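Side-chain contacts in probable chemoreceptor (Methyl-accepting chemotaxis) transmembrane protein (Rhizobium meliloti, PDB 6D8V), which probably serves as a transmembrane chemotaxis receptor whose sensory domain binds quaternary ammonium compounds such as 1,1-dimethyl-prolinium: residues A[20-23]-A[24-28]; A[47-51]-A[52-56]; A[158-162]-A[163-167]; A[170-174]-A[175-179]; A[202-206]-A[207-211]. All blocks are in the same frame, centred on the assembly; numbering follows the deposited sequence.

Overall arrangement
All five contacts are local, each a reach of a few residues, yet their chemistry changes with their place in the fold. Contacts 4 and 1 lie nearest the centre of the chain and contacts 2 and 3 farthest out, with the 202-211 loop of contact 5, mostly apolar packing, between. Contact 1, midway along helix 2-45, returns a hydroxyl to the main chain. Contacts 2 and 4 both start helices with a side-chain cap, one an exposed carboxylate, the other a buried serine hydroxyl, their centres about 28 Å apart. Contacts 3 and 4 share strand 163-173, at its hairpin turn and its exit. Contact 4 touches contact 1 through V26 and I172, and contact 5 through L174 and L177.

Contact 1: A[20-23]-A[24-28]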
loop_
_atom_site.group_PDB
_atom_site.type_symbol
_atom_site.label_atom_id
_atom_site.label_comp_id
_atom_site.label_asym_id
_atom_site.label_seq_id
_atom_site.Cartn_x
_atom_site.Cartn_y
_atom_site.Cartn_z
ATOM N N SER A 20 12.001 -2.305 9.371
ATOM C CA SER A 20 12.772 -1.229 8.751
ATOM C C SER A 20 12.878 -1.425 7.244
ATOM O O SER A 20 12.979 -0.445 6.496
ATOM C CB SER A 20 14.158 -1.127 9.376
ATOM O OG SER A 20 15.015 -2.112 8.852
ATOM N N ASP A 21 12.848 -2.677 6.782
ATOM C CA ASP A 21 12.828 -2.928 5.349
ATOM C C ASP A 21 11.498 -2.512 4.733
ATOM O O ASP A 21 11.480 -1.792 3.728
ATOM C CB ASP A 21 13.126 -4.396 5.066
ATOM C CG ASP A 21 13.390 -4.657 3.603
ATOM O OD1 ASP A 21 12.458 -4.491 2.790
ATOM O OD2 ASP A 21 14.539 -5.000 3.261
ATOM N N ILE A 22 10.375 -2.940 5.321
ATOM C CA ILE A 22 9.077 -2.514 4.809
ATOM C C ILE A 22 8.941 -1.000 4.919
ATOM O O ILE A 22 8.558 -0.316 3.961
ATOM C CB ILE A 22 7.935 -3.242 5.543
ATOM C CG1 ILE A 22 8.034 -4.747 5.315
ATOM C CG2 ILE A 22 6.587 -2.760 5.033
ATOM C CD1 ILE A 22 8.023 -5.117 3.863
ATOM N N ALA A 23 9.254 -0.447 6.092
ATOM C CA ALA A 23 9.105 0.995 6.284
ATOM C C ALA A 23 9.984 1.783 5.315
ATOM O O ALA A 23 9.574 2.831 4.800
ATOM C CB ALA A 23 9.423 1.359 7.732
ATOM N N GLY A 24 11.193 1.289 5.047
ATOM C CA GLY A 24 12.043 1.948 4.073
ATOM C C GLY A 24 11.451 1.913 2.682
ATOM O O GLY A 24 11.281 2.948 2.032
ATOM N N SER A 25 11.123 0.712 2.201
ATOM C CA SER A 25 10.460 0.589 0.908
ATOM C C SER A 25 9.241 1.510 0.816
ATOM O O SER A 25 9.088 2.243 -0.172
ATOM C CB SER A 25 10.070 -0.868 0.663
ATOM O OG SER A 25 11.180 -1.726 0.843
ATOM N N VAL A 26 8.379 1.505 1.844
ATOM C CA VAL A 26 7.193 2.364 1.835
ATOM C C VAL A 26 7.592 3.831 1.746
ATOM O O VAL A 26 7.102 4.576 0.885
ATOM C CB VAL A 26 6.318 2.113 3.075
ATOM C CG1 VAL A 26 5.292 3.236 3.199
ATOM C CG2 VAL A 26 5.599 0.772 2.967
ATOM N N GLY A 27 8.465 4.276 2.661
ATOM C CA GLY A 27 8.874 5.675 2.675
ATOM C C GLY A 27 9.450 6.129 1.344
ATOM O O GLY A 27 9.210 7.255 0.896
ATOM N N GLU A 28 10.203 5.242 0.685
ATOM C CA GLU A 28 10.806 5.587 -0.601
ATOM C C GLU A 28 9.746 5.747 -1.686
ATOM O O GLU A 28 9.839 6.659 -2.522
ATOM C CB GLU A 28 11.844 4.534 -1.004
ATOM C CG GLU A 28 13.137 4.621 -0.205
ATOM C CD GLU A 28 14.183 3.624 -0.660
ATOM O OE1 GLU A 28 14.463 2.665 0.088
ATOM O OE2 GLU A 28 14.727 3.805 -1.767
#
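The first torsion of S25 (chi1 -52°) lays OG beside the residue's own backbone N, which aims the hydroxyl back along helix 2-45 at D21, one turn earlier. D21 has its CG anti to the backbone N (chi1 -169°), and this brings the carboxylate alongside the same hydroxyl, with OD1 3.6 Å from S25 OG. The bond itself goes to the main chain: D21 O accepts from S25 OG at 2.9 Å. It also takes the regular helical bond from S25 N at 3.0 Å, and this one is nearly straight, at 172°. The two donors arrive from opposite faces of the carbonyl plane, a worked case of a helical serine bonding to the main chain. One residue on, V26 N binds I22 O at 2.8 Å while V26 CG2 packs beside that oxygen and faces I22 CG2 at 4.2 Å. G27 N closes the next turn on A23 O. R180 lies near this polar side and forms a long, weak ion pair with D21, and F67 of a loop packs on S25. The bond within its own helix gives the buried S25 hydroxyl a partner, while the positive charge of R180 may help to steady the D21 carboxylate.

Contact 2: A[47-51]-A[52-56]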
loop_
_atom_site.group_PDB
_atom_site.type_symbol
_atom_site.label_atom_id
_atom_site.label_comp_id
_atom_site.label_asym_id
_atom_site.label_seq_id
_atom_site.Cartn_x
_atom_site.Cartn_y
_atom_site.Cartn_z
ATOM N N GLN A 47 1.440 25.627 -16.978
ATOM C CA GLN A 47 1.156 25.032 -18.284
ATOM C C GLN A 47 2.438 24.525 -18.938
ATOM O O GLN A 47 2.733 24.801 -20.105
ATOM C CB GLN A 47 0.423 26.017 -19.195
ATOM C CG GLN A 47 -0.992 25.567 -19.610
ATOM C CD GLN A 47 -1.034 24.164 -20.222
ATOM O OE1 GLN A 47 -1.047 23.162 -19.505
ATOM N NE2 GLN A 47 -1.063 24.094 -21.552
ATOM N N SER A 48 3.216 23.781 -18.148
ATOM C CA SER A 48 4.411 23.110 -18.636
ATOM C C SER A 48 4.118 21.725 -19.188
ATOM O O SER A 48 4.942 21.179 -19.930
ATOM C CB SER A 48 5.449 22.989 -17.514
ATOM O OG SER A 48 5.688 24.240 -16.893
ATOM N N THR A 49 2.978 21.141 -18.843
ATOM C CA THR A 49 2.601 19.830 -19.349
ATOM C C THR A 49 1.126 19.841 -19.711
ATOM O O THR A 49 0.287 20.270 -18.912
ATOM C CB THR A 49 2.883 18.720 -18.325
ATOM O OG1 THR A 49 1.716 18.485 -17.520
ATOM C CG2 THR A 49 4.066 19.103 -17.433
ATOM N N ASP A 50 0.818 19.379 -20.916
ATOM C CA ASP A 50 -0.563 19.213 -21.342
ATOM C C ASP A 50 -1.141 17.973 -20.663
ATOM O O ASP A 50 -0.535 17.381 -19.763
ATOM C CB ASP A 50 -0.645 19.142 -22.867
ATOM C CG ASP A 50 0.307 18.119 -23.463
ATOM O OD1 ASP A 50 1.015 17.435 -22.703
ATOM O OD2 ASP A 50 0.347 17.999 -24.703
ATOM N N ARG A 51 -2.341 17.570 -21.071
ATOM C CA ARG A 51 -2.905 16.335 -20.543
ATOM C C ARG A 51 -2.206 15.110 -21.118
ATOM O O ARG A 51 -2.087 14.088 -20.432
ATOM C CB ARG A 51 -4.402 16.267 -20.835
ATOM C CG ARG A 51 -4.746 16.062 -22.302
ATOM C CD ARG A 51 -5.908 15.094 -22.415
ATOM N NE ARG A 51 -7.004 15.514 -21.549
ATOM C CZ ARG A 51 -7.887 14.686 -21.005
ATOM N NH1 ARG A 51 -7.802 13.382 -21.232
ATOM N NH2 ARG A 51 -8.850 15.163 -20.228
ATOM N N ALA A 52 -1.747 15.195 -22.368
ATOM C CA ALA A 52 -1.012 14.087 -22.968
ATOM C C ALA A 52 0.275 13.813 -22.202
ATOM O O ALA A 52 0.558 12.670 -21.825
ATOM C CB ALA A 52 -0.715 14.392 -24.438
ATOM N N GLY A 53 1.059 14.865 -21.946
ATOM C CA GLY A 53 2.327 14.700 -21.255
ATOM C C GLY A 53 2.186 14.234 -19.819
ATOM O O GLY A 53 3.042 13.501 -19.313
ATOM N N ALA A 54 1.124 14.659 -19.131
ATOM C CA ALA A 54 0.900 14.150 -17.783
ATOM C C ALA A 54 0.928 12.626 -17.771
ATOM O O ALA A 54 1.492 12.014 -16.857
ATOM C CB ALA A 54 -0.423 14.673 -17.224
ATOM N N ILE A 55 0.346 11.993 -18.795
ATOM C CA ILE A 55 0.413 10.538 -18.902
ATOM C C ILE A 55 1.852 10.080 -19.121
ATOM O O ILE A 55 2.328 9.162 -18.443
ATOM C CB ILE A 55 -0.521 10.027 -20.016
ATOM C CG1 ILE A 55 -1.987 10.112 -19.572
ATOM C CG2 ILE A 55 -0.182 8.591 -20.382
ATOM C CD1 ILE A 55 -2.803 11.155 -20.300
ATOM N N ASN A 56 2.566 10.701 -20.066
ATOM C CA ASN A 56 3.979 10.382 -20.260
ATOM C C ASN A 56 4.732 10.396 -18.933
ATOM O O ASN A 56 5.361 9.402 -18.551
ATOM C CB ASN A 56 4.616 11.367 -21.246
ATOM C CG ASN A 56 6.073 11.030 -21.562
ATOM O OD1 ASN A 56 6.508 9.889 -21.414
ATOM N ND2 ASN A 56 6.828 12.031 -22.005
#
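A helix N-cap joins the loop 47-51 to helix 51-58, with D50 at the capping position and G53 as its partner in the first turn. D50 OD1 accepts from G53 N at 2.7 Å. The donor stands above the carboxylate plane, and the N-H points at the oxygen with an angle of 155°. A chi1 of 51° places CG between the backbone N and the carbonyl carbon of D50 and folds the carboxylate over the opening turn; its second oxygen, OD2, rests 3.8 Å from A52 CB. The main chain of the same residue opens the helical bonding, D50 O accepting from A54 N at 3.2 Å. T49 OG1 adds a weak bond to D50 O at 3.4 Å, so this oxygen is approached by two donors. R51 instead sends its bent side chain to D81, forming a salt bridge through NE, and packs on Y80 and F99. Just upstream, Q47 with its positive phi is the C-prime residue of the Schellman motif that ends the preceding helix, so one helix stops and another starts within a few residues. A negative carboxylate set against the N-terminal amides would probably be stabilised by the helix dipole, and it supplies G53 N with an acceptor.

Contact 3: A[158-162]-A[163-167]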
loop_
_atom_site.group_PDB
_atom_site.type_symbol
_atom_site.label_atom_id
_atom_site.label_comp_id
_atom_site.label_asym_id
_atom_site.label_seq_id
_atom_site.Cartn_x
_atom_site.Cartn_y
_atom_site.Cartn_z
ATOM N N VAL A 158 -2.573 16.517 -5.278
ATOM C CA VAL A 158 -1.922 17.270 -6.344
ATOM C C VAL A 158 -2.442 18.701 -6.283
ATOM O O VAL A 158 -3.655 18.930 -6.373
ATOM C CB VAL A 158 -2.181 16.639 -7.722
ATOM C CG1 VAL A 158 -1.574 17.494 -8.819
ATOM C CG2 VAL A 158 -1.611 15.239 -7.779
ATOM N N MET A 159 -1.530 19.664 -6.134
ATOM C CA MET A 159 -1.885 21.065 -5.956
ATOM C C MET A 159 -1.451 21.892 -7.159
ATOM O O MET A 159 -0.404 21.633 -7.760
ATOM C CB MET A 159 -1.250 21.637 -4.688
ATOM C CG MET A 159 -1.548 20.853 -3.428
ATOM S SD MET A 159 -3.261 20.980 -2.892
ATOM C CE MET A 159 -3.411 22.753 -2.691
ATOM N N SER A 160 -2.260 22.896 -7.503
ATOM C CA SER A 160 -1.961 23.779 -8.630
ATOM C C SER A 160 -2.336 25.199 -8.212
ATOM O O SER A 160 -3.503 25.591 -8.283
ATOM C CB SER A 160 -2.695 23.339 -9.888
ATOM O OG SER A 160 -2.282 24.110 -10.998
ATOM N N ASN A 161 -1.334 25.962 -7.768
ATOM C CA ASN A 161 -1.530 27.336 -7.303
ATOM C C ASN A 161 -2.469 27.391 -6.097
ATOM O O ASN A 161 -3.449 28.136 -6.077
ATOM C CB ASN A 161 -2.045 28.237 -8.431
ATOM C CG ASN A 161 -0.925 28.959 -9.162
ATOM O OD1 ASN A 161 -0.785 28.830 -10.377
ATOM N ND2 ASN A 161 -0.119 29.724 -8.423
ATOM N N GLY A 162 -2.159 26.590 -5.079
ATOM C CA GLY A 162 -2.870 26.643 -3.818
ATOM C C GLY A 162 -4.265 26.047 -3.804
ATOM O O GLY A 162 -4.921 26.086 -2.756
ATOM N N ARG A 163 -4.751 25.506 -4.919
ATOM C CA ARG A 163 -6.037 24.821 -4.967
ATOM C C ARG A 163 -5.815 23.421 -5.519
ATOM O O ARG A 163 -5.195 23.264 -6.577
ATOM C CB ARG A 163 -7.046 25.590 -5.830
ATOM C CG ARG A 163 -7.222 27.053 -5.430
ATOM C CD ARG A 163 -8.192 27.219 -4.263
ATOM N NE ARG A 163 -7.870 28.384 -3.440
ATOM C CZ ARG A 163 -8.739 29.005 -2.646
ATOM N NH1 ARG A 163 -9.996 28.584 -2.576
ATOM N NH2 ARG A 163 -8.355 30.054 -1.929
ATOM N N MET A 164 -6.304 22.409 -4.803
ATOM C CA MET A 164 -6.041 21.036 -5.214
ATOM C C MET A 164 -6.892 20.684 -6.427
ATOM O O MET A 164 -8.053 21.088 -6.533
ATOM C CB MET A 164 -6.297 20.056 -4.062
ATOM C CG MET A 164 -7.682 19.420 -4.044
ATOM S SD MET A 164 -7.798 17.947 -2.991
ATOM C CE MET A 164 -6.662 16.830 -3.810
ATOM N N ILE A 165 -6.292 19.940 -7.356
ATOM C CA ILE A 165 -6.930 19.578 -8.616
ATOM C C ILE A 165 -7.074 18.073 -8.788
ATOM O O ILE A 165 -7.555 17.628 -9.838
ATOM C CB ILE A 165 -6.174 20.176 -9.819
ATOM C CG1 ILE A 165 -4.749 19.620 -9.877
ATOM C CG2 ILE A 165 -6.177 21.699 -9.755
ATOM C CD1 ILE A 165 -3.941 20.119 -11.062
ATOM N N GLY A 166 -6.675 17.280 -7.807
ATOM C CA GLY A 166 -6.818 15.844 -7.900
ATOM C C GLY A 166 -5.851 15.142 -6.961
ATOM O O GLY A 166 -5.190 15.772 -6.134
ATOM N N VAL A 167 -5.781 13.825 -7.127
ATOM C CA VAL A 167 -4.966 12.962 -6.281
ATOM C C VAL A 167 -4.102 12.081 -7.171
ATOM O O VAL A 167 -4.606 11.471 -8.117
ATOM C CB VAL A 167 -5.837 12.088 -5.356
ATOM C CG1 VAL A 167 -4.964 11.115 -4.576
ATOM C CG2 VAL A 167 -6.675 12.950 -4.423
#
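V158 and I165 meet diagonally across the hairpin, their side chains crossing at a slant, CG1 of V158 lying 4.0 Å from CG1 of I165. A chi1 of 62° tucks CG1 of I165 over its own main chain, and from there CD1 extends to S160 CB at 3.6 Å. I165 thus spans two residues of the opposing strand. The M159 and M164 side chains occupy the other face, above their non-hydrogen-bonded antiparallel pair. M159 is bent at chi2 and chi3, and the bend carries SD over M164 CB at 3.4 Å and CE toward the backbone of R163. Three main-chain bonds tie the strands: V158 N to G166 O at 2.9 Å, I165 N to V158 O, and S160 N to R163 O. N161 and G162 turn the chain with positive phi at both positions, as in a type I' turn. Cutting I165 back to an alanine would probably open a gap beside V158 CG1 and cost S160 CB its contact with CD1. On the V158 and S160 face lies helix 2-45, where H44 touches I165 and its ND1 bonds S160 OG. M164 packs on A129 of helix 123-131, and strand 70-75 flanks strand 163-173, with F73 against V158 and a backbone pairing between V167 and A74.

Contact 4: A[170-174]-A[175-179]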
loop_
_atom_site.group_PDB
_atom_site.type_symbol
_atom_site.label_atom_id
_atom_site.label_comp_id
_atom_site.label_asym_id
_atom_site.label_seq_id
_atom_site.Cartn_x
_atom_site.Cartn_y
_atom_site.Cartn_z
ATOM N N VAL A 170 0.631 5.802 -5.771
ATOM C CA VAL A 170 1.432 4.657 -6.186
ATOM C C VAL A 170 0.870 3.417 -5.496
ATOM O O VAL A 170 0.259 3.511 -4.425
ATOM C CB VAL A 170 2.915 4.900 -5.817
ATOM C CG1 VAL A 170 3.751 3.646 -5.974
ATOM C CG2 VAL A 170 3.468 6.028 -6.656
ATOM N N ASP A 171 1.076 2.243 -6.100
ATOM C CA ASP A 171 0.473 1.015 -5.576
ATOM C C ASP A 171 1.523 -0.005 -5.170
ATOM O O ASP A 171 2.571 -0.123 -5.806
ATOM C CB ASP A 171 -0.485 0.355 -6.585
ATOM C CG ASP A 171 -1.594 1.278 -7.009
ATOM O OD1 ASP A 171 -1.948 2.198 -6.229
ATOM O OD2 ASP A 171 -2.108 1.088 -8.128
ATOM N N ILE A 172 1.224 -0.739 -4.103
ATOM C CA ILE A 172 2.011 -1.879 -3.656
ATOM C C ILE A 172 1.083 -3.081 -3.675
ATOM O O ILE A 172 0.107 -3.130 -2.913
ATOM C CB ILE A 172 2.593 -1.671 -2.250
ATOM C CG1 ILE A 172 3.389 -0.363 -2.177
ATOM C CG2 ILE A 172 3.468 -2.847 -1.869
ATOM C CD1 ILE A 172 4.049 -0.121 -0.828
ATOM N N SER A 173 1.367 -4.031 -4.558
ATOM C CA SER A 173 0.555 -5.232 -4.628
ATOM C C SER A 173 0.766 -6.070 -3.378
ATOM O O SER A 173 1.874 -6.144 -2.836
ATOM C CB SER A 173 0.904 -6.041 -5.873
ATOM O OG SER A 173 2.082 -6.798 -5.681
ATOM N N LEU A 174 -0.310 -6.695 -2.903
ATOM C CA LEU A 174 -0.173 -7.546 -1.733
ATOM C C LEU A 174 0.784 -8.702 -1.991
ATOM O O LEU A 174 1.341 -9.262 -1.038
ATOM C CB LEU A 174 -1.542 -8.058 -1.297
ATOM C CG LEU A 174 -2.259 -7.310 -0.169
ATOM C CD1 LEU A 174 -2.031 -5.827 -0.261
ATOM C CD2 LEU A 174 -3.754 -7.613 -0.215
ATOM N N ALA A 175 0.998 -9.056 -3.261
ATOM C CA ALA A 175 1.984 -10.071 -3.620
ATOM C C ALA A 175 3.407 -9.560 -3.443
ATOM O O ALA A 175 4.260 -10.265 -2.892
ATOM C CB ALA A 175 1.762 -10.518 -5.057
ATOM N N ALA A 176 3.680 -8.338 -3.911
ATOM C CA ALA A 176 4.991 -7.730 -3.704
ATOM C C ALA A 176 5.392 -7.747 -2.233
ATOM O O ALA A 176 6.543 -8.054 -1.902
ATOM C CB ALA A 176 5.003 -6.297 -4.241
ATOM N N LEU A 177 4.459 -7.405 -1.335
ATOM C CA LEU A 177 4.762 -7.470 0.093
ATOM C C LEU A 177 5.129 -8.894 0.500
ATOM O O LEU A 177 6.166 -9.131 1.129
ATOM C CB LEU A 177 3.572 -6.971 0.911
ATOM C CG LEU A 177 3.231 -5.494 0.922
ATOM C CD1 LEU A 177 2.088 -5.253 1.887
ATOM C CD2 LEU A 177 4.450 -4.667 1.319
ATOM N N ALA A 178 4.270 -9.858 0.153
ATOM C CA ALA A 178 4.566 -11.260 0.429
ATOM C C ALA A 178 5.953 -11.649 -0.070
ATOM O O ALA A 178 6.673 -12.397 0.602
ATOM C CB ALA A 178 3.503 -12.141 -0.211
ATOM N N ASP A 179 6.341 -11.153 -1.252
ATOM C CA ASP A 179 7.656 -11.472 -1.804
ATOM C C ASP A 179 8.773 -10.934 -0.919
ATOM O O ASP A 179 9.740 -11.646 -0.626
ATOM C CB ASP A 179 7.783 -10.916 -3.224
ATOM C CG ASP A 179 7.121 -11.804 -4.266
ATOM O OD1 ASP A 179 6.710 -12.934 -3.923
ATOM O OD2 ASP A 179 7.012 -11.370 -5.433
#
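S173 OG and A176 N meet in a serine N-cap, where strand 163-173 gives way to helix 174-183. S173 OG accepts from A176 N at 2.8 Å, with an angle of 163° at the hydrogen. The serine's chi1 of 80° swings OG over the first turn, where A176 CB also meets it. The carbonyl of the same residue begins the helical bonding: S173 O takes L177 N at 3.2 Å, and L174 O then takes A178 N. Exchanging S173 for an alanine removes OG and would probably leave A176 N without its capping acceptor, so that the first turn is more prone to fray. One shell out, F69 packs on S173, and F67 lies against both I172 and A176. I172 in turn reaches L29 of helix 2-45 and T152 of the adjoining strand. Two residues before the cap, D171 touches the bound 1,1-dimethyl-prolinium, and its OD1 is hydrogen-bonded to W72 NE1 and S153 OG; the strand that leads into the helix therefore also lines the ligand pocket. Across the junction the I172 and L177 side chains meet at about a right angle, with CG2 of I172 3.8 Å from CD2 of L177.

Contact 5: A[202-206]-A[207-211]; sequences LAAPI and PELLM
I206 O receives a weak hydrogen bond from L209 N, 3.4 Å long with an angle of 155° at the hydrogen, where the loop 202-211 bends back on itself after P207. The next bond, from L210 N to P207 O at 3.1 Å, is shorter, and together they wind a brief helical turn that lacks the regular pattern. Apolar groups do most of the remaining work. L209 points into the curve of the loop, its CB 3.6 Å from A204 CB, while CD1 reaches P205 CD at 4.0 Å and CG lies against I206 CG1 at the same distance. L209 CG is anti to the carbonyl carbon (chi1 -76°), which is how the isobutyl group comes to lean on the proline ring and the isoleucine at once. L210 reaches further back: its CD2 touches L202 O at 3.4 Å and A204 CB at 3.9 Å. Nearer solvent, the E208 side chain slants across I206, with OE2 of E208 3.6 Å from I206 CB. In the wider fold the loop runs from strand 191-195 toward helix 219-228. L202 and A203 both face L194 in a classic beta bulge, P205 packs on Y193, and helix 174-183 covers the loop's start, with L174 against L202 and L181 against A203.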
loop_
_atom_site.group_PDB
_atom_site.type_symbol
_atom_site.label_atom_id
_atom_site.label_comp_id
_atom_site.label_asym_id
_atom_site.label_seq_id
_atom_site.Cartn_x
_atom_site.Cartn_y
_atom_site.Cartn_z
ATOM N N LEU A 202 -2.407 -8.255 5.345
ATOM C CA LEU A 202 -1.637 -7.795 4.193
ATOM C C LEU A 202 -0.793 -8.913 3.599
ATOM O O LEU A 202 -0.601 -8.968 2.376
ATOM C CB LEU A 202 -0.745 -6.627 4.597
ATOM C CG LEU A 202 -1.451 -5.311 4.857
ATOM C CD1 LEU A 202 -0.443 -4.232 5.161
ATOM C CD2 LEU A 202 -2.273 -4.942 3.644
ATOM N N ALA A 203 -0.277 -9.786 4.463
ATOM C CA ALA A 203 0.451 -10.982 4.062
ATOM C C ALA A 203 0.073 -12.065 5.051
ATOM O O ALA A 203 0.315 -11.907 6.253
ATOM C CB ALA A 203 1.972 -10.745 4.046
ATOM N N ALA A 204 -0.530 -13.141 4.549
ATOM C CA ALA A 204 -1.227 -14.137 5.342
ATOM C C ALA A 204 -0.727 -15.534 5.019
ATOM O O ALA A 204 0.031 -15.730 4.070
ATOM C CB ALA A 204 -2.741 -14.067 5.088
ATOM N N PRO A 205 -1.127 -16.526 5.817
ATOM C CA PRO A 205 -0.784 -17.920 5.489
ATOM C C PRO A 205 -1.470 -18.420 4.228
ATOM O O PRO A 205 -0.807 -18.931 3.323
ATOM C CB PRO A 205 -1.260 -18.715 6.713
ATOM C CG PRO A 205 -1.382 -17.743 7.808
ATOM C CD PRO A 205 -1.597 -16.370 7.206
ATOM N N ILE A 206 -2.795 -18.321 4.166
ATOM C CA ILE A 206 -3.514 -18.657 2.939
ATOM C C ILE A 206 -3.963 -17.345 2.307
ATOM O O ILE A 206 -4.077 -16.330 3.008
ATOM C CB ILE A 206 -4.694 -19.610 3.199
ATOM C CG1 ILE A 206 -5.614 -19.060 4.289
ATOM C CG2 ILE A 206 -4.187 -20.985 3.571
ATOM C CD1 ILE A 206 -6.799 -19.947 4.575
ATOM N N PRO A 207 -4.195 -17.305 0.994
ATOM C CA PRO A 207 -4.595 -16.036 0.367
ATOM C C PRO A 207 -6.025 -15.636 0.676
ATOM O O PRO A 207 -6.361 -14.450 0.540
ATOM C CB PRO A 207 -4.389 -16.298 -1.130
ATOM C CG PRO A 207 -4.412 -17.771 -1.268
ATOM C CD PRO A 207 -3.999 -18.387 0.020
ATOM N N GLU A 208 -6.865 -16.582 1.110
ATOM C CA GLU A 208 -8.241 -16.260 1.468
ATOM C C GLU A 208 -8.311 -15.248 2.611
ATOM O O GLU A 208 -9.278 -14.482 2.697
ATOM C CB GLU A 208 -8.992 -17.552 1.814
ATOM C CG GLU A 208 -9.171 -18.501 0.620
ATOM C CD GLU A 208 -8.292 -19.753 0.689
ATOM O OE1 GLU A 208 -8.822 -20.861 0.980
ATOM O OE2 GLU A 208 -7.070 -19.632 0.440
ATOM N N LEU A 209 -7.289 -15.197 3.471
ATOM C CA LEU A 209 -7.278 -14.284 4.614
ATOM C C LEU A 209 -6.956 -12.840 4.251
ATOM O O LEU A 209 -7.171 -11.952 5.082
ATOM C CB LEU A 209 -6.270 -14.754 5.669
ATOM C CG LEU A 209 -6.707 -15.951 6.518
ATOM C CD1 LEU A 209 -5.590 -16.438 7.437
ATOM C CD2 LEU A 209 -7.934 -15.584 7.333
ATOM N N LEU A 210 -6.449 -12.571 3.054
ATOM C CA LEU A 210 -6.011 -11.215 2.755
ATOM C C LEU A 210 -7.181 -10.239 2.793
ATOM O O LEU A 210 -8.300 -10.566 2.387
ATOM C CB LEU A 210 -5.326 -11.162 1.395
ATOM C CG LEU A 210 -4.024 -11.958 1.380
ATOM C CD1 LEU A 210 -3.461 -12.091 -0.020
ATOM C CD2 LEU A 210 -3.033 -11.292 2.297
ATOM N N MET A 211 -6.912 -9.035 3.305
ATOM C CA MET A 211 -7.886 -7.951 3.290
ATOM C C MET A 211 -8.948 -8.136 4.371
ATOM O O MET A 211 -9.742 -7.224 4.633
ATOM C CB MET A 211 -8.547 -7.858 1.912
ATOM C CG MET A 211 -7.779 -7.041 0.894
ATOM S SD MET A 211 -8.640 -6.950 -0.685
ATOM C CE MET A 211 -10.258 -6.406 -0.147
#